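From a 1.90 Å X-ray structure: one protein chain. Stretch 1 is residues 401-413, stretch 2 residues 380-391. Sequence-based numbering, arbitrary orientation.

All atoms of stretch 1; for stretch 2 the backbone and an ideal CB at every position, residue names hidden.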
# COMPACT_ATOMS: atom_id res chain seq x y z
N ALA A 401 10.25 16.50 -16.06
CA ALA A 401 10.52 15.38 -15.13
C ALA A 401 9.25 14.56 -14.84
O ALA A 401 9.32 13.33 -14.72
CB ALA A 401 11.19 15.87 -13.78
N VAL A 402 8.09 15.21 -14.77
CA VAL A 402 6.80 14.48 -14.64
C VAL A 402 6.69 13.43 -15.73
O VAL A 402 6.48 12.22 -15.47
CB VAL A 402 5.59 15.39 -14.70
CG1 VAL A 402 4.30 14.52 -14.78
CG2 VAL A 402 5.55 16.34 -13.47
N ALA A 403 6.86 13.89 -16.96
CA ALA A 403 6.76 13.05 -18.15
C ALA A 403 7.82 11.96 -18.16
O ALA A 403 7.53 10.85 -18.55
CB ALA A 403 6.89 13.92 -19.42
N LYS A 404 9.04 12.30 -17.77
CA LYS A 404 10.14 11.34 -17.73
C LYS A 404 9.78 10.16 -16.85
O LYS A 404 9.97 9.02 -17.23
CB LYS A 404 11.43 12.00 -17.22
CG LYS A 404 12.66 11.08 -17.04
CD LYS A 404 13.86 11.85 -16.46
CE LYS A 404 13.66 12.19 -14.96
NZ LYS A 404 14.72 13.09 -14.43
N TYR A 405 9.34 10.44 -15.64
CA TYR A 405 9.08 9.35 -14.69
C TYR A 405 7.85 8.51 -15.09
O TYR A 405 7.86 7.29 -14.95
CB TYR A 405 8.90 9.93 -13.31
CG TYR A 405 10.20 10.34 -12.68
CD1 TYR A 405 11.20 9.40 -12.45
CD2 TYR A 405 10.44 11.64 -12.26
CE1 TYR A 405 12.41 9.76 -11.82
CE2 TYR A 405 11.64 11.99 -11.63
CZ TYR A 405 12.62 11.05 -11.42
OH TYR A 405 13.82 11.40 -10.81
N ILE A 406 6.79 9.15 -15.57
CA ILE A 406 5.63 8.41 -16.09
C ILE A 406 6.04 7.49 -17.24
O ILE A 406 5.63 6.34 -17.29
CB ILE A 406 4.50 9.34 -16.58
CG1 ILE A 406 3.84 10.04 -15.39
CG2 ILE A 406 3.43 8.54 -17.38
CD1 ILE A 406 2.89 11.23 -15.83
N ASN A 407 6.84 8.00 -18.16
CA ASN A 407 7.25 7.20 -19.30
C ASN A 407 8.23 6.08 -18.97
O ASN A 407 8.24 5.05 -19.66
CB ASN A 407 7.77 8.09 -20.43
CG ASN A 407 6.65 8.88 -21.11
OD1 ASN A 407 5.56 8.35 -21.36
ND2 ASN A 407 6.93 10.16 -21.43
N LEU A 408 9.07 6.25 -17.96
CA LEU A 408 9.88 5.15 -17.48
C LEU A 408 8.97 3.97 -17.08
O LEU A 408 9.19 2.85 -17.49
CB LEU A 408 10.70 5.56 -16.25
CG LEU A 408 12.04 6.21 -16.54
CD1 LEU A 408 12.64 6.83 -15.23
CD2 LEU A 408 13.02 5.23 -17.23
N VAL A 409 7.93 4.25 -16.29
CA VAL A 409 6.99 3.19 -15.85
C VAL A 409 6.19 2.63 -17.02
O VAL A 409 6.09 1.40 -17.15
CB VAL A 409 6.08 3.70 -14.73
CG1 VAL A 409 5.09 2.62 -14.32
CG2 VAL A 409 6.98 4.23 -13.56
N ARG A 410 5.65 3.50 -17.90
CA ARG A 410 4.87 3.00 -19.04
C ARG A 410 5.71 2.15 -19.95
O ARG A 410 5.24 1.14 -20.47
CB ARG A 410 4.28 4.12 -19.88
CG ARG A 410 3.23 4.90 -19.14
CD ARG A 410 2.50 5.85 -20.06
NE ARG A 410 1.48 6.65 -19.37
CZ ARG A 410 0.68 7.53 -19.98
NH1 ARG A 410 0.76 7.71 -21.31
NH2 ARG A 410 -0.22 8.18 -19.28
N LYS A 411 6.95 2.59 -20.19
CA LYS A 411 7.75 1.89 -21.17
C LYS A 411 7.96 0.45 -20.69
O LYS A 411 7.87 -0.48 -21.47
CB LYS A 411 9.07 2.59 -21.42
CG LYS A 411 10.05 1.77 -22.34
CD LYS A 411 11.38 2.50 -22.47
CE LYS A 411 12.32 1.78 -23.45
NZ LYS A 411 13.60 2.55 -23.64
N ARG A 412 8.21 0.28 -19.41
CA ARG A 412 8.32 -1.07 -18.85
C ARG A 412 7.03 -1.87 -19.02
O ARG A 412 7.07 -3.02 -19.39
CB ARG A 412 8.74 -1.03 -17.38
CG ARG A 412 9.22 -2.38 -16.84
CD ARG A 412 8.06 -3.25 -16.31
NE ARG A 412 7.52 -2.73 -15.05
CZ ARG A 412 8.06 -2.95 -13.85
NH1 ARG A 412 9.14 -3.70 -13.72
NH2 ARG A 412 7.50 -2.43 -12.75
N ALA A 413 5.88 -1.23 -18.75
CA ALA A 413 4.57 -1.88 -18.83
C ALA A 413 4.29 -2.45 -20.21
O ALA A 413 3.78 -3.58 -20.33
CB ALA A 413 3.46 -0.88 -18.44
N UNK A 380 7.54 -1.13 -0.59
CA UNK A 380 8.21 -0.15 -1.47
C UNK A 380 8.96 -0.88 -2.57
O UNK A 380 9.73 -1.78 -2.26
CB UNK A 380 9.17 0.74 -0.68
N UNK A 381 8.73 -0.48 -3.83
CA UNK A 381 9.59 -0.91 -4.95
C UNK A 381 9.87 0.29 -5.90
O UNK A 381 9.29 1.37 -5.75
CB UNK A 381 8.93 -2.06 -5.72
N UNK A 382 10.78 0.12 -6.83
CA UNK A 382 11.36 1.29 -7.51
C UNK A 382 10.34 2.16 -8.29
O UNK A 382 10.45 3.37 -8.22
CB UNK A 382 12.44 0.81 -8.48
N UNK A 383 9.36 1.57 -9.05
CA UNK A 383 8.43 2.47 -9.73
C UNK A 383 7.60 3.38 -8.80
O UNK A 383 7.15 4.47 -9.22
CB UNK A 383 7.48 1.63 -10.58
N UNK A 384 7.41 2.96 -7.55
CA UNK A 384 6.80 3.86 -6.54
C UNK A 384 7.70 5.08 -6.34
O UNK A 384 7.20 6.20 -6.20
CB UNK A 384 6.59 3.13 -5.21
N UNK A 385 9.01 4.88 -6.33
CA UNK A 385 9.95 5.97 -6.08
C UNK A 385 9.83 6.95 -7.27
O UNK A 385 9.66 8.17 -7.09
CB UNK A 385 11.38 5.45 -5.92
N UNK A 386 9.83 6.39 -8.47
CA UNK A 386 9.62 7.20 -9.64
C UNK A 386 8.31 8.02 -9.66
O UNK A 386 8.35 9.19 -10.00
CB UNK A 386 9.66 6.29 -10.87
N UNK A 387 7.16 7.40 -9.36
CA UNK A 387 5.89 8.14 -9.45
C UNK A 387 5.73 9.14 -8.30
O UNK A 387 5.05 10.15 -8.44
CB UNK A 387 4.71 7.16 -9.45
N UNK A 388 6.38 8.86 -7.18
CA UNK A 388 6.41 9.78 -6.06
C UNK A 388 7.27 11.03 -6.44
O UNK A 388 6.87 12.18 -6.16
CB UNK A 388 6.96 9.08 -4.82
N UNK A 389 8.41 10.82 -7.10
CA UNK A 389 9.24 11.91 -7.62
C UNK A 389 8.53 12.65 -8.74
O UNK A 389 8.68 13.86 -8.85
CB UNK A 389 10.58 11.37 -8.12
N UNK A 390 7.73 11.95 -9.54
CA UNK A 390 6.89 12.63 -10.53
C UNK A 390 5.91 13.63 -9.86
O UNK A 390 5.70 14.76 -10.35
CB UNK A 390 6.11 11.60 -11.34
N UNK A 391 5.29 13.20 -8.76
CA UNK A 391 4.37 14.06 -8.03
C UNK A 391 5.10 15.29 -7.46
O UNK A 391 4.59 16.39 -7.55
CB UNK A 391 3.69 13.27 -6.91

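Stretch 1 is a helix, and 382-391 form a second helix running nearly antiparallel to it, at 159° with the axes 8.4 Å apart at closest approach.

Position 380 is extended and beyond reach of stretch 1, which sets no preference; it is Tyr380. Position 381, also extended, occupies the N-cap. Its CB points toward stretch 1 but lies 7.2 Å from Arg412 NH2, so only a long side chain could touch it, and the guanidinium of Arg412 would favour an acid or a neutral acceptor. The deposited Arg381 is therefore unexpected: its NH1 lies 3.5 Å from NH2 of Arg412, edge to edge. Two donors cannot bond each other, and both atoms are hydrogen-bonded elsewhere in the structure.

Position 382 points sideways and leaves the choice open; it is Leu382. At 383, in the first turn, phi of -61° and a nitrogen not needed for a helical hydrogen bond permit proline, while CG2 of Val409 asks for something small and apolar. Pro383 meets both demands, its CB 4.1 Å from Val409 CG2 and its CG 3.5 Å from Arg412 NH2.

Positions 384 and 385 point away and sideways, without contact; they are Trp384 and Val385.

Position 386 lies among Tyr405, Leu408 and Val409. Leucine, methionine or an aromatic would suit. Tyr386 spreads its ring across this apolar patch: Leu408 CD1 sits over one face, 4.0 Å from the centroid, and Val409 CG2 lies at the edge, 4.1 Å from Tyr386 CD2. The Tyr405 ring is nearly parallel but slid aside, so the two barely overlap.

At 387 the CB points sideways and touches nothing, but a branched aliphatic chain could reach back between Ile406 and Val409. Leu387 does so, with CD2 4.2 Å from Ile406 CG1 and CG 4.1 Å from Val409 CG2.

Position 388 is out of reach. Thr388 turns inward to its own helix, OG1 donating to Trp384 O at 2.6 Å.

Position 389 points toward the Tyr405 ring, where an aliphatic group could pack. Leu389 lays CB over one face, 4.1 Å from the ring centroid, and brings CD1 to 3.7 Å from Tyr405 OH.

At 390 the backbones come closest in register, its CA 4.5 Å from that of Val402. The ideal CB is already 3.8 Å from Tyr405 CB and 4.2 Å from Val402 O, so a small residue fits best. Ala390 provides just a methyl, while its O meets Val402 CG2 at 3.5 Å.

Position 391 points away, unconstrained by stretch 1; Glu391 has its carboxylate hydrogen-bonded elsewhere in the structure.

Stretch 2, residues 380-391: YRLPWVYLTLAE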
# COMPACT_ATOMS: atom_id res chain seq x y z
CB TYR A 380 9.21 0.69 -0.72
CG TYR A 380 8.63 1.49 0.39
CD1 TYR A 380 7.74 2.54 0.10
CD2 TYR A 380 8.90 1.20 1.71
CE1 TYR A 380 7.19 3.29 1.07
CE2 TYR A 380 8.33 1.98 2.74
CZ TYR A 380 7.46 3.02 2.40
OH TYR A 380 6.87 3.83 3.35
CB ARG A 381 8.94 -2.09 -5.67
CG ARG A 381 7.58 -1.86 -6.17
CD ARG A 381 7.08 -3.08 -6.94
NE ARG A 381 5.72 -2.89 -7.40
CZ ARG A 381 5.34 -2.44 -8.61
NH1 ARG A 381 6.20 -2.11 -9.56
NH2 ARG A 381 4.05 -2.32 -8.86
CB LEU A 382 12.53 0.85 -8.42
CG LEU A 382 13.58 1.89 -8.76
CD1 LEU A 382 14.26 2.34 -7.40
CD2 LEU A 382 14.60 1.26 -9.78
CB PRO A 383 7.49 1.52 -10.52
CG PRO A 383 8.32 0.27 -10.75
CD PRO A 383 9.13 0.18 -9.42
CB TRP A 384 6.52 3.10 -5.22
CG TRP A 384 5.96 3.98 -4.12
CD1 TRP A 384 4.65 4.21 -3.84
CD2 TRP A 384 6.71 4.71 -3.17
NE1 TRP A 384 4.53 5.07 -2.78
CE2 TRP A 384 5.79 5.40 -2.36
CE3 TRP A 384 8.09 4.87 -2.95
CZ2 TRP A 384 6.20 6.24 -1.32
CZ3 TRP A 384 8.49 5.66 -1.91
CH2 TRP A 384 7.56 6.35 -1.11
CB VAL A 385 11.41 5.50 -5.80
CG1 VAL A 385 12.31 6.70 -5.66
CG2 VAL A 385 11.50 4.55 -4.53
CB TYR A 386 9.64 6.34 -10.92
CG TYR A 386 10.91 5.60 -11.29
CD1 TYR A 386 12.17 6.12 -11.03
CD2 TYR A 386 10.82 4.44 -12.08
CE1 TYR A 386 13.32 5.43 -11.43
CE2 TYR A 386 11.96 3.76 -12.46
CZ TYR A 386 13.20 4.28 -12.16
OH TYR A 386 14.30 3.60 -12.56
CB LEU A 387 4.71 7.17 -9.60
CG LEU A 387 4.76 6.42 -10.97
CD1 LEU A 387 3.74 5.33 -10.96
CD2 LEU A 387 4.57 7.38 -12.16
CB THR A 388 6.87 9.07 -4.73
OG1 THR A 388 6.08 7.87 -4.49
CG2 THR A 388 6.69 9.99 -3.54
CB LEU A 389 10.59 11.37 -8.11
CG LEU A 389 11.61 11.08 -7.01
CD1 LEU A 389 12.78 10.24 -7.49
CD2 LEU A 389 12.08 12.35 -6.38
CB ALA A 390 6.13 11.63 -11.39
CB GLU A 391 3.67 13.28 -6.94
CG GLU A 391 2.62 14.09 -6.20
CD GLU A 391 1.80 13.25 -5.27
OE1 GLU A 391 1.71 12.03 -5.54
OE2 GLU A 391 1.25 13.81 -4.28
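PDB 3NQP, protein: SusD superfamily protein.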